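Local structure of probable exosome complex exonuclease 1 (Archaeoglobus fulgidus, 3M7N) at residues Lys156-Ser161 with Gln228-Gln233. The protein is the Rrp41 component of the archaeal exosome, probably degrades RNA from the 3' end as an exoribonuclease, and may also add heteromeric tails to RNA. The protein carries 1 engineered substitution. Numbering follows the deposited sequence.
Sequences KGMITS and QIYEMQ
Strand 158-161 and helix 228-233 run obliquely antiparallel, their N-to-C directions 132° apart and their axes approaching to 8.2 Å. The backbones come nearest at T160 and Y230, whose CA atoms lie 6.0 Å apart. M158 and T160 turn their side chains to the helix, while I159 and S161 point to the other face of the strand, where the S161 hydroxyl is hydrogen-bonded to F189 O. T160 touches three helix residues, I229, Y230 and Q233. Its methyl CG2, anti to the backbone N, packs on the branched carbon CB of I229 at 3.8 Å; its OG1 approaches the edge of the Y230 ring, near the ring plane. M158 CB lies at that same edge, 3.9 Å from Y230 CE1, before the methionine chain bends at chi2 and chi3 and brings CE against the end of Q233. The amide of Q233, on a chain extended beyond CG, is buried between M158 CE, T160 OG1 and the I159 carbonyl oxygen. An alanine in place of Q233 would remove the amide and would probably leave M158 CE less well packed and T160 OG1 and the I159 carbonyl oxygen without their nearby polar group. Farther along, I229 CD1 touches the S161 carbonyl oxygen at 3.4 Å. Helix 136-150 also borders the site, through S145 and V149 at M158 and N142 at Q233. The contact thus joins the long C-terminal helix 212-248 to the antiparallel four-stranded sheet containing strand 158-167, an alpha/beta packing within the RNase PH fold.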
loop_
_atom_site.group_PDB
_atom_site.type_symbol
_atom_site.label_atom_id
_atom_site.label_comp_id
_atom_site.label_asym_id
_atom_site.label_seq_id
_atom_site.Cartn_x
_atom_site.Cartn_y
_atom_site.Cartn_z
ATOM N N LYS E 156 -9.002 28.015 -18.403
ATOM C CA LYS E 156 -8.586 29.350 -18.820
ATOM C C LYS E 156 -8.525 29.419 -20.344
ATOM O O LYS E 156 -8.810 30.440 -20.944
ATOM C CB LYS E 156 -7.208 29.687 -18.249
ATOM C CG LYS E 156 -7.220 30.169 -16.813
ATOM C CD LYS E 156 -5.803 30.230 -16.250
ATOM C CE LYS E 156 -5.806 30.494 -14.747
ATOM N NZ LYS E 156 -4.429 30.524 -14.162
ATOM N N GLY E 157 -8.135 28.312 -20.956
ATOM C CA GLY E 157 -8.046 28.215 -22.388
ATOM C C GLY E 157 -7.572 26.817 -22.719
ATOM O O GLY E 157 -7.642 25.927 -21.894
ATOM N N MET E 158 -7.061 26.626 -23.920
ATOM C CA MET E 158 -6.673 25.311 -24.349
ATOM C C MET E 158 -5.183 25.053 -24.193
ATOM O O MET E 158 -4.377 25.974 -24.087
ATOM C CB MET E 158 -7.111 25.108 -25.797
ATOM C CG MET E 158 -8.577 24.686 -25.905
ATOM S SD MET E 158 -8.583 22.910 -26.116
ATOM C CE MET E 158 -6.975 22.780 -26.899
ATOM N N ILE E 159 -4.826 23.783 -24.187
ATOM C CA ILE E 159 -3.454 23.400 -24.050
ATOM C C ILE E 159 -3.049 22.792 -25.377
ATOM O O ILE E 159 -3.720 21.902 -25.890
ATOM C CB ILE E 159 -3.288 22.372 -22.898
ATOM C CG1 ILE E 159 -3.386 23.069 -21.538
ATOM C CG2 ILE E 159 -1.978 21.651 -23.010
ATOM C CD1 ILE E 159 -2.269 24.082 -21.273
ATOM N N THR E 160 -1.958 23.278 -25.946
ATOM C CA THR E 160 -1.545 22.791 -27.242
ATOM C C THR E 160 -0.051 22.518 -27.200
ATOM O O THR E 160 0.724 23.270 -26.602
ATOM C CB THR E 160 -1.913 23.810 -28.376
ATOM O OG1 THR E 160 -3.299 24.176 -28.272
ATOM C CG2 THR E 160 -1.631 23.215 -29.760
ATOM N N SER E 161 0.371 21.456 -27.849
ATOM C CA SER E 161 1.697 20.962 -27.579
ATOM C C SER E 161 2.390 20.433 -28.829
ATOM O O SER E 161 1.773 19.735 -29.634
ATOM C CB SER E 161 1.592 19.873 -26.488
ATOM O OG SER E 161 2.825 19.216 -26.280
ATOM N N GLN E 228 -1.075 25.868 -35.508
ATOM C CA GLN E 228 -1.653 24.975 -36.510
ATOM C C GLN E 228 -2.458 23.854 -35.841
ATOM O O GLN E 228 -3.637 23.672 -36.132
ATOM C CB GLN E 228 -0.568 24.402 -37.446
ATOM C CG GLN E 228 0.081 25.460 -38.350
ATOM C CD GLN E 228 1.091 24.906 -39.360
ATOM O OE1 GLN E 228 1.356 25.542 -40.385
ATOM N NE2 GLN E 228 1.660 23.744 -39.079
ATOM N N ILE E 229 -1.822 23.124 -34.925
ATOM C CA ILE E 229 -2.489 22.051 -34.179
ATOM C C ILE E 229 -3.728 22.574 -33.468
ATOM O O ILE E 229 -4.784 21.937 -33.475
ATOM C CB ILE E 229 -1.547 21.434 -33.140
ATOM C CG1 ILE E 229 -0.338 20.809 -33.818
ATOM C CG2 ILE E 229 -2.268 20.388 -32.268
ATOM C CD1 ILE E 229 0.683 20.331 -32.835
ATOM N N TYR E 230 -3.601 23.742 -32.850
ATOM C CA TYR E 230 -4.722 24.273 -32.099
ATOM C C TYR E 230 -6.000 24.393 -32.936
ATOM O O TYR E 230 -7.090 24.041 -32.468
ATOM C CB TYR E 230 -4.377 25.618 -31.507
ATOM C CG TYR E 230 -5.600 26.329 -31.033
ATOM C CD1 TYR E 230 -6.207 25.973 -29.832
ATOM C CD2 TYR E 230 -6.176 27.333 -31.796
ATOM C CE1 TYR E 230 -7.341 26.608 -29.396
ATOM C CE2 TYR E 230 -7.308 27.976 -31.374
ATOM C CZ TYR E 230 -7.889 27.614 -30.167
ATOM O OH TYR E 230 -9.026 28.254 -29.735
ATOM N N GLU E 231 -5.875 24.900 -34.167
ATOM C CA GLU E 231 -7.035 24.978 -35.046
ATOM C C GLU E 231 -7.622 23.589 -35.308
ATOM O O GLU E 231 -8.833 23.448 -35.432
ATOM C CB GLU E 231 -6.723 25.721 -36.360
ATOM C CG GLU E 231 -6.728 27.267 -36.210
ATOM C CD GLU E 231 -8.097 27.861 -35.818
ATOM O OE1 GLU E 231 -9.149 27.413 -36.345
ATOM O OE2 GLU E 231 -8.116 28.804 -34.995
ATOM N N MET E 232 -6.776 22.561 -35.367
ATOM C CA MET E 232 -7.308 21.199 -35.499
ATOM C C MET E 232 -8.165 20.798 -34.285
ATOM O O MET E 232 -9.218 20.166 -34.433
ATOM C CB MET E 232 -6.196 20.180 -35.753
ATOM C CG MET E 232 -5.313 20.542 -36.937
ATOM S SD MET E 232 -3.959 19.379 -37.251
ATOM C CE MET E 232 -2.797 20.451 -38.099
ATOM N N GLN E 233 -7.718 21.206 -33.101
ATOM C CA GLN E 233 -8.387 20.882 -31.857
ATOM C C GLN E 233 -9.732 21.580 -31.864
ATOM O O GLN E 233 -10.757 21.021 -31.452
ATOM C CB GLN E 233 -7.560 21.355 -30.642
ATOM C CG GLN E 233 -6.248 20.583 -30.383
ATOM C CD GLN E 233 -5.393 21.217 -29.257
ATOM O OE1 GLN E 233 -4.987 20.537 -28.301
ATOM N NE2 GLN E 233 -5.149 22.520 -29.359
#